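Local coordinates for uncharacterized protein (Neisseria meningitidis, PDB 2PLI) that probably takes part in magnesium and cobalt efflux, the chain here being its C-terminal transporter-associated domain, which binds zinc ions in the crystal, at residues G49-I52 with Q53-H57; A24-I28 with E29-T33. All blocks are in the same frame, centred on the assembly; numbering follows the deposited sequence.

Contact 1 of 2, residues G49-I52 with Q53-H57; sequences GLVI and QELGH. With ZN (zinc ion), chain F.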
ATOM      1  N   GLY A  49     -17.584   2.069   2.099  1.00  5.62           N
ATOM      2  CA  GLY A  49     -18.575   1.424   2.951  1.00  6.49           C
ATOM      3  C   GLY A  49     -18.784   2.118   4.272  1.00  5.60           C
ATOM      4  O   GLY A  49     -19.935   2.245   4.743  1.00  6.15           O
ATOM      5  N   LEU A  50     -17.697   2.571   4.886  1.00  5.08           N
ATOM      6  CA  LEU A  50     -17.777   3.278   6.132  1.00  5.75           C
ATOM      7  C   LEU A  50     -18.466   4.639   5.988  1.00  5.42           C
ATOM      8  O   LEU A  50     -19.295   5.020   6.816  1.00  5.28           O
ATOM      9  CB  LEU A  50     -16.382   3.422   6.722  1.00  6.66           C
ATOM     10  CG  LEU A  50     -16.323   3.864   8.166  1.00  9.05           C
ATOM     11  CD1 LEU A  50     -16.834   2.789   9.128  1.00 12.13           C
ATOM     12  CD2 LEU A  50     -14.903   4.178   8.517  1.00  8.67           C
ATOM     13  N   VAL A  51     -18.138   5.363   4.923  1.00  4.97           N
ATOM     14  CA  VAL A  51     -18.829   6.626   4.621  1.00  5.04           C
ATOM     15  C   VAL A  51     -20.311   6.400   4.437  1.00  3.94           C
ATOM     16  O   VAL A  51     -21.122   7.146   4.951  1.00  6.22           O
ATOM     17  CB  VAL A  51     -18.205   7.299   3.427  1.00  4.73           C
ATOM     18  CG1 VAL A  51     -19.068   8.420   2.930  1.00  4.15           C
ATOM     19  CG2 VAL A  51     -16.782   7.826   3.834  1.00  4.30           C
ATOM     20  N   ILE A  52     -20.685   5.382   3.684  1.00  4.80           N
ATOM     21  CA  ILE A  52     -22.103   5.082   3.446  1.00  5.52           C
ATOM     22  C   ILE A  52     -22.785   4.739   4.781  1.00  6.89           C
ATOM     23  O   ILE A  52     -23.929   5.167   5.023  1.00  7.10           O
ATOM     24  CB  ILE A  52     -22.231   3.965   2.409  1.00  4.84           C
ATOM     25  CG1 ILE A  52     -21.830   4.439   1.002  1.00  4.31           C
ATOM     26  CG2 ILE A  52     -23.643   3.416   2.355  1.00  5.76           C
ATOM     27  CD1 ILE A  52     -21.678   3.326  -0.024  1.00  5.97           C
ATOM     28  N   GLN A  53     -22.118   3.968   5.626  1.00  7.71           N
ATOM     29  CA  GLN A  53     -22.635   3.637   6.979  1.00  8.19           C
ATOM     30  C   GLN A  53     -22.907   4.891   7.792  1.00  8.34           C
ATOM     31  O   GLN A  53     -23.968   5.017   8.393  1.00  6.80           O
ATOM     32  CB  GLN A  53     -21.694   2.699   7.731  1.00  9.33           C
ATOM     33  CG  GLN A  53     -21.955   2.515   9.272  1.00 10.44           C
ATOM     34  CD  GLN A  53     -20.741   1.902   9.983  1.00 14.56           C
ATOM     35  OE1 GLN A  53     -20.279   0.821   9.604  1.00 21.78           O
ATOM     36  NE2 GLN A  53     -20.152   2.642  10.941  1.00 20.23           N
ATOM     37  N   GLU A  54     -21.946   5.802   7.825  1.00  7.58           N
ATOM     38  CA  GLU A  54     -22.043   6.995   8.668  1.00  8.62           C
ATOM     39  C   GLU A  54     -23.033   8.015   8.129  1.00  8.40           C
ATOM     40  O   GLU A  54     -23.698   8.693   8.917  1.00 10.06           O
ATOM     41  CB  GLU A  54     -20.705   7.667   8.817  1.00  9.61           C
ATOM     42  CG  GLU A  54     -19.696   6.836   9.591  1.00 10.89           C
ATOM     43  CD  GLU A  54     -19.981   6.799  11.080  1.00 18.85           C
ATOM     44  OE1 GLU A  54     -20.397   7.827  11.656  1.00 20.88           O
ATOM     45  OE2 GLU A  54     -19.789   5.728  11.674  1.00 24.76           O
ATOM     46  N   LEU A  55     -23.136   8.132   6.808  1.00  7.35           N
ATOM     47  CA  LEU A  55     -24.182   8.987   6.196  1.00  7.51           C
ATOM     48  C   LEU A  55     -25.570   8.358   6.168  1.00  7.58           C
ATOM     49  O   LEU A  55     -26.578   9.095   6.099  1.00  7.87           O
ATOM     50  CB  LEU A  55     -23.830   9.419   4.780  1.00  7.09           C
ATOM     51  CG  LEU A  55     -22.725  10.454   4.721  1.00  6.42           C
ATOM     52  CD1 LEU A  55     -22.212  10.709   3.266  1.00 11.01           C
ATOM     53  CD2 LEU A  55     -23.166  11.765   5.361  1.00  9.46           C
ATOM     54  N   GLY A  56     -25.643   7.033   6.178  1.00  7.77           N
ATOM     55  CA  GLY A  56     -26.928   6.324   6.149  1.00  7.31           C
ATOM     56  C   GLY A  56     -27.448   5.924   4.788  1.00  7.28           C
ATOM     57  O   GLY A  56     -28.473   5.241   4.685  1.00  7.61           O
ATOM     58  N   HIS A  57     -26.755   6.360   3.732  1.00  5.38           N
ATOM     59  CA  HIS A  57     -27.219   6.157   2.362  1.00  5.69           C
ATOM     60  C   HIS A  57     -26.079   6.365   1.410  1.00  5.37           C
ATOM     61  O   HIS A  57     -25.016   6.816   1.831  1.00  5.80           O
ATOM     62  CB  HIS A  57     -28.322   7.150   2.035  1.00  5.78           C
ATOM     63  CG  HIS A  57     -27.869   8.595   2.055  1.00  6.89           C
ATOM     64  ND1 HIS A  57     -27.677   9.309   3.225  1.00  8.24           N
ATOM     65  CD2 HIS A  57     -27.632   9.467   1.042  1.00  9.45           C
ATOM     66  CE1 HIS A  57     -27.323  10.551   2.924  1.00  8.15           C
ATOM     67  NE2 HIS A  57     -27.285  10.677   1.607  1.00  5.86           N
TER
HETATM   68 ZN    ZN F 704     -27.267  12.277   0.345  0.80  9.21          ZN
HETATM   69  O   HOH W   1     -28.416  11.710  -1.620  1.00 17.22           O
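The carboxamide of Gln53 has the CD1 methyl of Leu50 off one side of its plane, near the outer end, with CD1 3.8 Å from NE2 of Gln53. Its two polar ends are both used: OE1 hydrogen-bonds to the hydroxyl of Ser41, and NE2 reaches OE2 of Glu54, 20° off the amide plane, at 3.2 Å. That bond is bent (N-H...O 137°) and meets the carboxylate on its anti side, out of its plane. Gln53 gets there with CG opposite its own backbone N (chi1 167°) and the chain extended beyond it; Glu54 bends back at chi2 to meet it.

On another side of the helix, CG1 of Val51 lies alongside CD1 of Leu55 at 3.9 Å, both side chains packing on Val65 of strand 64-67. Helical bonds join the two segments, from Gln53 N to Gly49 O through to Gly56 N to Ile52 O at 2.8 Å, where Gly56 takes positive phi and ends helix 47-55.

Beyond that glycine comes the imidazole of His57. ND1 gives a weak bond to O of Leu55, 3.1 Å away and somewhat off the ring plane; NE2 is 2.0 Å from the zinc ion, which is also held by Glu63 and a water. The ND1 bond is consistent with the proton sitting on ND1, which would leave NE2 unprotonated for the metal, and it would steady the ring's rotation.

Contact 2 of 2, residues A24-I28 with E29-T33; sequences AATEI and EDINT. With ZN (zinc ion), chain U.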
ATOM      1  N   ALA A  24     -12.559   4.745  -3.068  1.00  2.25           N
ATOM      2  CA  ALA A  24     -13.519   4.223  -2.106  1.00  2.60           C
ATOM      3  C   ALA A  24     -13.329   2.762  -1.703  1.00  2.90           C
ATOM      4  O   ALA A  24     -13.791   2.353  -0.624  1.00  4.80           O
ATOM      5  CB  ALA A  24     -14.945   4.435  -2.622  1.00  3.94           C
ATOM      6  N   ALA A  25     -12.736   1.995  -2.599  1.00  2.01           N
ATOM      7  CA  ALA A  25     -12.520   0.575  -2.370  1.00  3.41           C
ATOM      8  C   ALA A  25     -11.331   0.269  -1.442  1.00  2.89           C
ATOM      9  O   ALA A  25     -11.139  -0.901  -1.042  1.00  4.45           O
ATOM     10  CB  ALA A  25     -12.378  -0.101  -3.703  1.00  4.83           C
ATOM     11  N   THR A  26     -10.634   1.319  -0.985  1.00  3.10           N
ATOM     12  CA  THR A  26      -9.494   1.172  -0.058  1.00  3.32           C
ATOM     13  C   THR A  26      -9.987   0.505   1.248  1.00  3.15           C
ATOM     14  O   THR A  26     -11.000   0.893   1.815  1.00  3.07           O
ATOM     15  CB  THR A  26      -8.848   2.500   0.269  1.00  3.42           C
ATOM     16  OG1 THR A  26      -8.428   3.153  -0.931  1.00  2.00           O
ATOM     17  CG2 THR A  26      -7.652   2.274   1.199  1.00  4.71           C
ATOM     18  N   GLU A  27      -9.285  -0.531   1.674  1.00  4.01           N
ATOM     19  CA  GLU A  27      -9.690  -1.278   2.848  1.00  4.26           C
ATOM     20  C   GLU A  27      -9.472  -0.452   4.093  1.00  5.15           C
ATOM     21  O   GLU A  27      -8.459   0.271   4.244  1.00  4.90           O
ATOM     22  CB  GLU A  27      -8.935  -2.617   2.874  1.00  4.35           C
ATOM     23  CG  GLU A  27      -9.387  -3.502   1.721  1.00  7.20           C
ATOM     24  CD  GLU A  27      -8.448  -4.648   1.384  1.00  6.49           C
ATOM     25  OE1 GLU A  27      -8.085  -5.445   2.263  1.00  3.04           O
ATOM     26  OE2 GLU A  27      -8.022  -4.841   0.198  1.00  9.37           O
ATOM     27  N   ILE A  28     -10.477  -0.621   4.980  1.00  5.72           N
ATOM     28  CA  ILE A  28     -10.425   0.178   6.212  1.00  6.11           C
ATOM     29  C   ILE A  28      -9.109  -0.000   6.958  1.00  5.40           C
ATOM     30  O   ILE A  28      -8.567   0.966   7.471  1.00  5.38           O
ATOM     31  CB  ILE A  28     -11.655  -0.144   7.114  1.00  6.68           C
ATOM     32  CG1 ILE A  28     -12.944   0.334   6.451  1.00  9.80           C
ATOM     33  CG2 ILE A  28     -11.477   0.517   8.485  1.00  7.42           C
ATOM     34  CD1 ILE A  28     -14.225  -0.066   7.259  1.00  8.54           C
ATOM     35  N   GLU A  29      -8.543  -1.219   6.967  1.00  5.92           N
ATOM     36  CA  GLU A  29      -7.271  -1.424   7.657  1.00  5.90           C
ATOM     37  C   GLU A  29      -6.125  -0.644   7.045  1.00  5.50           C
ATOM     38  O   GLU A  29      -5.239  -0.192   7.741  1.00  6.43           O
ATOM     39  CB  GLU A  29      -6.894  -2.894   7.701  1.00  6.08           C
ATOM     40  CG  GLU A  29      -7.920  -3.755   8.380  1.00  6.82           C
ATOM     41  CD  GLU A  29      -8.956  -4.336   7.473  1.00  8.16           C
ATOM     42  OE1 GLU A  29      -9.227  -3.837   6.371  1.00  7.72           O
ATOM     43  OE2 GLU A  29      -9.523  -5.364   7.880  1.00 12.47           O
ATOM     44  N   ASP A  30      -6.163  -0.479   5.734  1.00  4.15           N
ATOM     45  CA  ASP A  30      -5.148   0.305   5.055  1.00  5.28           C
ATOM     46  C   ASP A  30      -5.299   1.807   5.278  1.00  4.76           C
ATOM     47  O   ASP A  30      -4.293   2.561   5.392  1.00  5.22           O
ATOM     48  CB  ASP A  30      -5.075  -0.093   3.597  1.00  4.81           C
ATOM     49  CG  ASP A  30      -4.672  -1.573   3.440  1.00  6.97           C
ATOM     50  OD1 ASP A  30      -3.734  -2.046   4.131  1.00 10.46           O
ATOM     51  OD2 ASP A  30      -5.371  -2.295   2.698  1.00  8.69           O
ATOM     52  N   ILE A  31      -6.519   2.341   5.482  1.00  4.55           N
ATOM     53  CA  ILE A  31      -6.809   3.686   5.952  1.00  3.80           C
ATOM     54  C   ILE A  31      -6.206   3.871   7.341  1.00  4.88           C
ATOM     55  O   ILE A  31      -5.543   4.847   7.620  1.00  4.54           O
ATOM     56  CB  ILE A  31      -8.333   3.922   6.000  1.00  3.75           C
ATOM     57  CG1 ILE A  31      -8.920   3.885   4.562  1.00  3.80           C
ATOM     58  CG2 ILE A  31      -8.658   5.232   6.709  1.00  4.79           C
ATOM     59  CD1 ILE A  31      -8.558   5.075   3.631  1.00  6.70           C
ATOM     60  N   ASN A  32      -6.382   2.867   8.187  1.00  4.29           N
ATOM     61  CA  ASN A  32      -5.925   3.000   9.562  1.00  5.35           C
ATOM     62  C   ASN A  32      -4.415   3.096   9.652  1.00  5.17           C
ATOM     63  O   ASN A  32      -3.878   3.886  10.420  1.00  6.03           O
ATOM     64  CB  ASN A  32      -6.453   1.844  10.418  1.00  6.10           C
ATOM     65  CG  ASN A  32      -7.938   1.994  10.755  1.00  6.36           C
ATOM     66  OD1 ASN A  32      -8.521   3.081  10.697  1.00  6.51           O
ATOM     67  ND2 ASN A  32      -8.536   0.893  11.166  1.00  7.16           N
ATOM     68  N   THR A  33      -3.724   2.291   8.849  1.00  5.62           N
ATOM     69  CA  THR A  33      -2.258   2.338   8.813  1.00  5.70           C
ATOM     70  C   THR A  33      -1.788   3.708   8.345  1.00  6.80           C
ATOM     71  O   THR A  33      -0.850   4.285   8.919  1.00  7.54           O
ATOM     72  CB  THR A  33      -1.727   1.208   7.935  1.00  6.18           C
ATOM     73  OG1 THR A  33      -2.145  -0.020   8.517  1.00  7.47           O
ATOM     74  CG2 THR A  33      -0.210   1.218   7.857  1.00  8.44           C
TER
HETATM   75 ZN    ZN U 702      -6.693  -6.232  -0.237  1.00 10.19          ZN
HETATM   76  O   HOH W   2      -6.702  -1.370   0.456  1.00 11.38           O
HETATM   77  O   HOH W   3      -8.891  -6.687   4.512  1.00 13.75           O
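The N-terminus of helix 28-35 is built here, with Glu27 as the N-cap residue and its carbonyl turned into the first turn. O of Glu27 accepts from N of Ile31 at 3.1 Å, the donor lying nearly along the C=O axis, and more weakly from N of Asp30; O of Ile28 then takes N of Asn32.

The side chains of Glu27 and Asp30 run side by side, pointing the same way, their carboxylate planes 62° apart and OE1 of Glu27 4.2 Å from OD2 of Asp30. Two like charges so close would repel, and Arg21 of the second subunit, salt-bridged to both, probably offsets this. A water links the backbone N of Glu27, from which it accepts at 3.0 Å, to OD2 of Asp30 at 2.8 Å. Asp30 thus reaches the N-cap amide through water, where a capping box would have a direct bond.

In the transporter-associated domain this turn follows strand 19-23 and lies at a subunit junction. OE2 of Glu27 binds zinc at 2.0 Å, its chain extended past CG (chi2 162°); Asp10 and His13 of the second subunit and Asp10 of the third complete the four ligands. Glu29, bent at chi2, turns its carboxylate back so that OE1 is 3.7 Å from CB of Glu27, and with Asp45 it binds another zinc ion.

The inner side is apolar. CG2 of Thr26 meets CD1 of Ile31 at 3.8 Å, the side chains crossing at about a right angle and both resting on Ile12 and Ile47, while OG1 of Thr26 bonds to O of His23. Along the helix, Ile28 and Asn32 lie side by side; Asn32 spends its amide on Thr37 OG1 and Tyr39 O.

In the fold
Contact 2 comes first along the chain, at the start of helix 28-35, and contact 1 follows at the end of helix 47-55; their centres are 15 Å apart. The helices are successive, and both come between strands 19-23 and 64-67 of the antiparallel sheet. They touch directly, CD1 of Ile28 lying 4.1 Å from CB of Leu50, while Tyr39 of the loop between them packs on both residues. Zinc is bound at both places, but in different settings: residues 24-33 contribute Glu27 to a site shared between subunits as well as Glu29 to one with Asp45 of the same chain, whereas no other protein chain of the assembly touches residues 49-57, whose zinc ion joins two residues of one chain.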